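PDB 2RK0: Glyoxalase/Bleomycin resistance protein/dioxygenase domain from Frankia sp., which is of unestablished function but probably binds a small molecule or a metal ion, as other members of the glyoxalase/bleomycin resistance/dioxygenase superfamily do. Local coordinates for residues V9-R14 against L51-R56; L27-L32 against S41-V46. All blocks are in the same frame, centred on the assembly; numbering follows the deposited sequence.

Contact 1 of 2, residues V9-R14 against L51-R56; sequences VSLTVR and LSIVLR
Leu-11 sits between two backbone bonds to strand 52-56, its N held by Val-54 O at 2.8 Å and its O by Arg-56 N, the second bond being the more bent. Val-9 extends the parallel ladder at one end, bonding Ser-52 O through N and Val-54 N through O; at the other, Val-13 N bonds to Arg-56 O. This ladder is the tight part. The face of Val-9, Leu-11, Ile-53 and Leu-55 is buried and apolar, but its side chains meet loosely across the strands, Leu-11 CD1 standing 4.4 Å from Ile-53 CG2; helix 16-27 packs over this side through Tyr-23 and Ser-19. The opposite face carries Ser-10, Thr-12, Val-54 and Arg-56; Val-54 and Arg-56 remain partly exposed, while the second subunit meets Ser-10 and Thr-12. Ser-10 OG, anti to its backbone N (chi1 -173°), lies at the edge of the Arg-56 guanidinium, in its plane, 3.7 Å from Arg-56 NE and not hydrogen-bonded to it. Asp-74 of the second subunit hydrogen-bonds Ser-10 OG, and Thr-40 takes Arg-56 NH1. Strand 9-12 also pairs antiparallel with a strand of that subunit, continuing the sheet across the dimer interface. This parallel pairing of first and fourth strands is characteristic of the βαβββ module of the glyoxalase fold.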
# COMPACT_ATOMS: atom_id res chain seq x y z
N VAL A 9 -0.62 -1.32 -6.37
CA VAL A 9 -1.32 -0.54 -5.37
C VAL A 9 -2.18 0.48 -6.08
O VAL A 9 -1.71 1.22 -6.93
CB VAL A 9 -0.34 0.22 -4.46
CG1 VAL A 9 -1.13 0.99 -3.40
CG2 VAL A 9 0.62 -0.77 -3.81
N SER A 10 -3.46 0.50 -5.74
CA SER A 10 -4.36 1.46 -6.36
C SER A 10 -4.67 2.53 -5.32
O SER A 10 -5.17 2.22 -4.24
CB SER A 10 -5.63 0.76 -6.82
OG SER A 10 -6.44 1.66 -7.55
N LEU A 11 -4.34 3.77 -5.64
CA LEU A 11 -4.56 4.90 -4.75
C LEU A 11 -5.71 5.78 -5.21
O LEU A 11 -5.88 6.02 -6.41
CB LEU A 11 -3.30 5.76 -4.65
CG LEU A 11 -2.01 5.08 -4.20
CD1 LEU A 11 -0.90 6.12 -4.12
CD2 LEU A 11 -2.20 4.40 -2.84
N THR A 12 -6.49 6.26 -4.26
CA THR A 12 -7.59 7.16 -4.56
C THR A 12 -7.05 8.58 -4.46
O THR A 12 -6.45 8.95 -3.44
CB THR A 12 -8.75 6.98 -3.57
OG1 THR A 12 -9.43 5.75 -3.85
CG2 THR A 12 -9.73 8.15 -3.68
N VAL A 13 -7.24 9.36 -5.52
CA VAL A 13 -6.75 10.74 -5.56
C VAL A 13 -7.86 11.70 -5.98
O VAL A 13 -8.76 11.33 -6.73
CB VAL A 13 -5.57 10.87 -6.55
CG1 VAL A 13 -4.41 10.01 -6.07
CG2 VAL A 13 -6.00 10.46 -7.96
N ARG A 14 -7.79 12.93 -5.49
CA ARG A 14 -8.81 13.93 -5.79
C ARG A 14 -8.77 14.38 -7.25
O ARG A 14 -9.81 14.51 -7.90
CB ARG A 14 -8.64 15.15 -4.88
CG ARG A 14 -9.70 16.22 -5.06
CD ARG A 14 -9.67 17.21 -3.90
NE ARG A 14 -10.85 18.07 -3.88
CZ ARG A 14 -11.04 19.12 -4.67
NH1 ARG A 14 -10.12 19.45 -5.57
NH2 ARG A 14 -12.15 19.83 -4.57
N LEU A 51 7.32 -1.74 -9.44
CA LEU A 51 6.04 -1.61 -8.74
C LEU A 51 4.98 -0.86 -9.54
O LEU A 51 5.21 0.25 -10.02
CB LEU A 51 6.21 -0.90 -7.39
CG LEU A 51 4.89 -0.69 -6.63
CD1 LEU A 51 4.23 -2.03 -6.35
CD2 LEU A 51 5.16 0.05 -5.34
N SER A 52 3.82 -1.49 -9.69
CA SER A 52 2.71 -0.90 -10.41
C SER A 52 1.85 -0.08 -9.46
O SER A 52 1.46 -0.56 -8.39
CB SER A 52 1.82 -1.97 -11.06
OG SER A 52 2.26 -2.28 -12.37
N ILE A 53 1.55 1.15 -9.85
CA ILE A 53 0.70 2.01 -9.06
C ILE A 53 -0.40 2.57 -9.94
O ILE A 53 -0.13 3.18 -10.99
CB ILE A 53 1.48 3.20 -8.45
CG1 ILE A 53 2.49 2.68 -7.43
CG2 ILE A 53 0.51 4.17 -7.78
CD1 ILE A 53 3.29 3.76 -6.79
N VAL A 54 -1.64 2.36 -9.52
CA VAL A 54 -2.78 2.86 -10.26
C VAL A 54 -3.36 4.04 -9.49
O VAL A 54 -3.62 3.93 -8.29
CB VAL A 54 -3.87 1.78 -10.42
CG1 VAL A 54 -5.00 2.31 -11.29
CG2 VAL A 54 -3.26 0.50 -11.04
N LEU A 55 -3.51 5.17 -10.17
CA LEU A 55 -4.08 6.37 -9.57
C LEU A 55 -5.55 6.36 -9.97
O LEU A 55 -5.87 6.14 -11.14
CB LEU A 55 -3.37 7.62 -10.10
CG LEU A 55 -1.85 7.61 -9.89
CD1 LEU A 55 -1.21 8.87 -10.45
CD2 LEU A 55 -1.56 7.49 -8.41
N ARG A 56 -6.44 6.60 -9.02
CA ARG A 56 -7.86 6.56 -9.33
C ARG A 56 -8.66 7.72 -8.75
O ARG A 56 -8.64 7.98 -7.55
CB ARG A 56 -8.42 5.22 -8.83
CG ARG A 56 -9.80 4.88 -9.33
CD ARG A 56 -10.13 3.42 -9.03
NE ARG A 56 -9.30 2.50 -9.81
CZ ARG A 56 -9.60 2.10 -11.04
NH1 ARG A 56 -10.71 2.52 -11.64
NH2 ARG A 56 -8.79 1.27 -11.69

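Contact 2 of 2, residues L27-L32 against S41-V46; sequences LDWKEL and SFAHGV
Trp-29 brings its indole obliquely against the backbone of Gly-45, just after the chain leaves helix 16-27 through Asp-28, a residue of positive phi whose carboxylate forms a salt bridge with Arg-92. Trp-29 CG stands anti to the backbone N (chi1 174°). The ring meets strand 41-46 at two places: NE1 lies 3.2 Å from Gly-45 CA, and CH2 meets Ala-43 CB at 3.8 Å. Gly-45 has no side chain, and Trp-29 CE2 comes to 3.3 Å from its CA. The indole N-H is satisfied by Ile-53 O, one strand further on, while Cys-20 and Tyr-23 of helix 16-27 also touch the Trp-29 side chain. Lys-30 begins the strand pairing: its N bonds Val-46 O at 2.8 Å and its O accepts Val-46 N at 2.9 Å, closing an antiparallel hydrogen-bonded pair. The extended lysine chain leads away from strand 41-46. Glu-31 faces Gly-45 in a non-hydrogen-bonded pair, with their CA atoms only 3.9 Å apart; its carboxylate forms a salt bridge with Arg-34. Leu-32 N then gives a fairly straight bond (167°) to His-44 O. On the face opposite Glu-31, Leu-32 CD1 touches Val-46 CG2 at 3.7 Å, the two side chains crossing obliquely. The arrangement is an antiparallel β-hairpin, the second and third strands of a glyoxalase-fold βαβββ module, with a tryptophan tucked between sheet and helix.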
# COMPACT_ATOMS: atom_id res chain seq x y z
N LEU A 27 8.60 10.34 -8.39
CA LEU A 27 9.06 8.95 -8.35
C LEU A 27 9.34 8.33 -9.71
O LEU A 27 9.55 7.12 -9.79
CB LEU A 27 8.03 8.10 -7.61
CG LEU A 27 7.63 8.58 -6.21
CD1 LEU A 27 6.45 7.76 -5.70
CD2 LEU A 27 8.81 8.47 -5.27
N ASP A 28 9.37 9.14 -10.76
CA ASP A 28 9.63 8.62 -12.10
C ASP A 28 8.59 7.58 -12.47
O ASP A 28 8.87 6.64 -13.21
CB ASP A 28 11.02 7.99 -12.19
CG ASP A 28 12.12 9.01 -12.10
OD1 ASP A 28 12.01 10.04 -12.79
OD2 ASP A 28 13.08 8.78 -11.34
N TRP A 29 7.39 7.75 -11.92
CA TRP A 29 6.27 6.87 -12.23
C TRP A 29 6.06 7.07 -13.72
O TRP A 29 6.10 8.20 -14.20
CB TRP A 29 5.04 7.35 -11.47
CG TRP A 29 3.75 6.63 -11.77
CD1 TRP A 29 3.34 5.42 -11.28
CD2 TRP A 29 2.65 7.13 -12.55
NE1 TRP A 29 2.05 5.15 -11.68
CE2 TRP A 29 1.61 6.18 -12.46
CE3 TRP A 29 2.45 8.30 -13.30
CZ2 TRP A 29 0.37 6.37 -13.10
CZ3 TRP A 29 1.22 8.48 -13.94
CH2 TRP A 29 0.20 7.51 -13.83
N LYS A 30 5.83 5.99 -14.46
CA LYS A 30 5.59 6.11 -15.89
C LYS A 30 4.21 5.58 -16.23
O LYS A 30 3.92 4.40 -16.05
CB LYS A 30 6.63 5.33 -16.70
CG LYS A 30 6.34 5.36 -18.20
CD LYS A 30 7.29 4.48 -18.99
CE LYS A 30 6.91 4.47 -20.47
NZ LYS A 30 7.76 3.56 -21.28
N GLU A 31 3.36 6.46 -16.75
CA GLU A 31 2.00 6.10 -17.12
C GLU A 31 1.99 5.15 -18.32
O GLU A 31 2.62 5.44 -19.34
CB GLU A 31 1.21 7.36 -17.46
CG GLU A 31 -0.28 7.14 -17.67
CD GLU A 31 -1.00 8.39 -18.15
OE1 GLU A 31 -0.82 9.46 -17.53
OE2 GLU A 31 -1.76 8.30 -19.14
N LEU A 32 1.28 4.03 -18.20
CA LEU A 32 1.19 3.07 -19.29
C LEU A 32 -0.15 3.16 -20.00
O LEU A 32 -0.26 2.85 -21.19
CB LEU A 32 1.40 1.65 -18.78
CG LEU A 32 2.77 1.29 -18.20
CD1 LEU A 32 2.86 -0.21 -18.04
CD2 LEU A 32 3.88 1.79 -19.12
N SER A 41 -11.96 7.50 -12.93
CA SER A 41 -11.02 7.75 -14.02
C SER A 41 -9.75 7.17 -13.42
O SER A 41 -9.50 7.33 -12.23
CB SER A 41 -10.83 9.25 -14.25
OG SER A 41 -12.02 9.87 -14.70
N PHE A 42 -8.94 6.49 -14.23
CA PHE A 42 -7.73 5.90 -13.69
C PHE A 42 -6.54 6.06 -14.63
O PHE A 42 -6.70 6.34 -15.83
CB PHE A 42 -7.96 4.41 -13.42
CG PHE A 42 -8.01 3.58 -14.66
CD1 PHE A 42 -6.84 3.18 -15.30
CD2 PHE A 42 -9.24 3.22 -15.22
CE1 PHE A 42 -6.89 2.44 -16.48
CE2 PHE A 42 -9.30 2.48 -16.40
CZ PHE A 42 -8.12 2.09 -17.03
N ALA A 43 -5.36 5.89 -14.07
CA ALA A 43 -4.11 5.97 -14.81
C ALA A 43 -3.20 4.94 -14.17
O ALA A 43 -2.88 5.03 -12.99
CB ALA A 43 -3.50 7.36 -14.71
N HIS A 44 -2.82 3.94 -14.95
CA HIS A 44 -1.95 2.88 -14.47
C HIS A 44 -0.52 3.16 -14.93
O HIS A 44 -0.27 3.36 -16.12
CB HIS A 44 -2.40 1.53 -15.03
CG HIS A 44 -1.44 0.42 -14.76
ND1 HIS A 44 -1.42 -0.74 -15.50
CD2 HIS A 44 -0.46 0.29 -13.83
CE1 HIS A 44 -0.47 -1.54 -15.04
NE2 HIS A 44 0.13 -0.93 -14.03
N GLY A 45 0.40 3.17 -13.98
CA GLY A 45 1.79 3.40 -14.31
C GLY A 45 2.70 2.49 -13.52
O GLY A 45 2.24 1.77 -12.62
N VAL A 46 3.99 2.50 -13.84
CA VAL A 46 4.94 1.66 -13.12
C VAL A 46 6.10 2.51 -12.64
O VAL A 46 6.48 3.48 -13.30
CB VAL A 46 5.49 0.53 -14.01
CG1 VAL A 46 6.35 -0.40 -13.18
CG2 VAL A 46 4.34 -0.25 -14.63

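From the N terminus, the chain runs up strand 6-12, the first side of contact 1, then through helix 16-27 into strand 30-36. Contact 2 closes a short hairpin loop with strand 40-46, and a further turn brings strand 52-58 back beside strand 6-12, closing the longer loop of contact 1. Contact 2 is therefore nested inside contact 1. Their centres are about 8 Å apart within one sheet, ordered 6-12, 52-58, 40-46, 30-36. The two middle strands join them: Leu-55 N lies 2.9 Å from Ala-43 O, and Ile-53 N the same distance from Gly-45 O, both probable hydrogen bonds. Together the contacts tie the two strands that are outermost within this chain to the sheet centre.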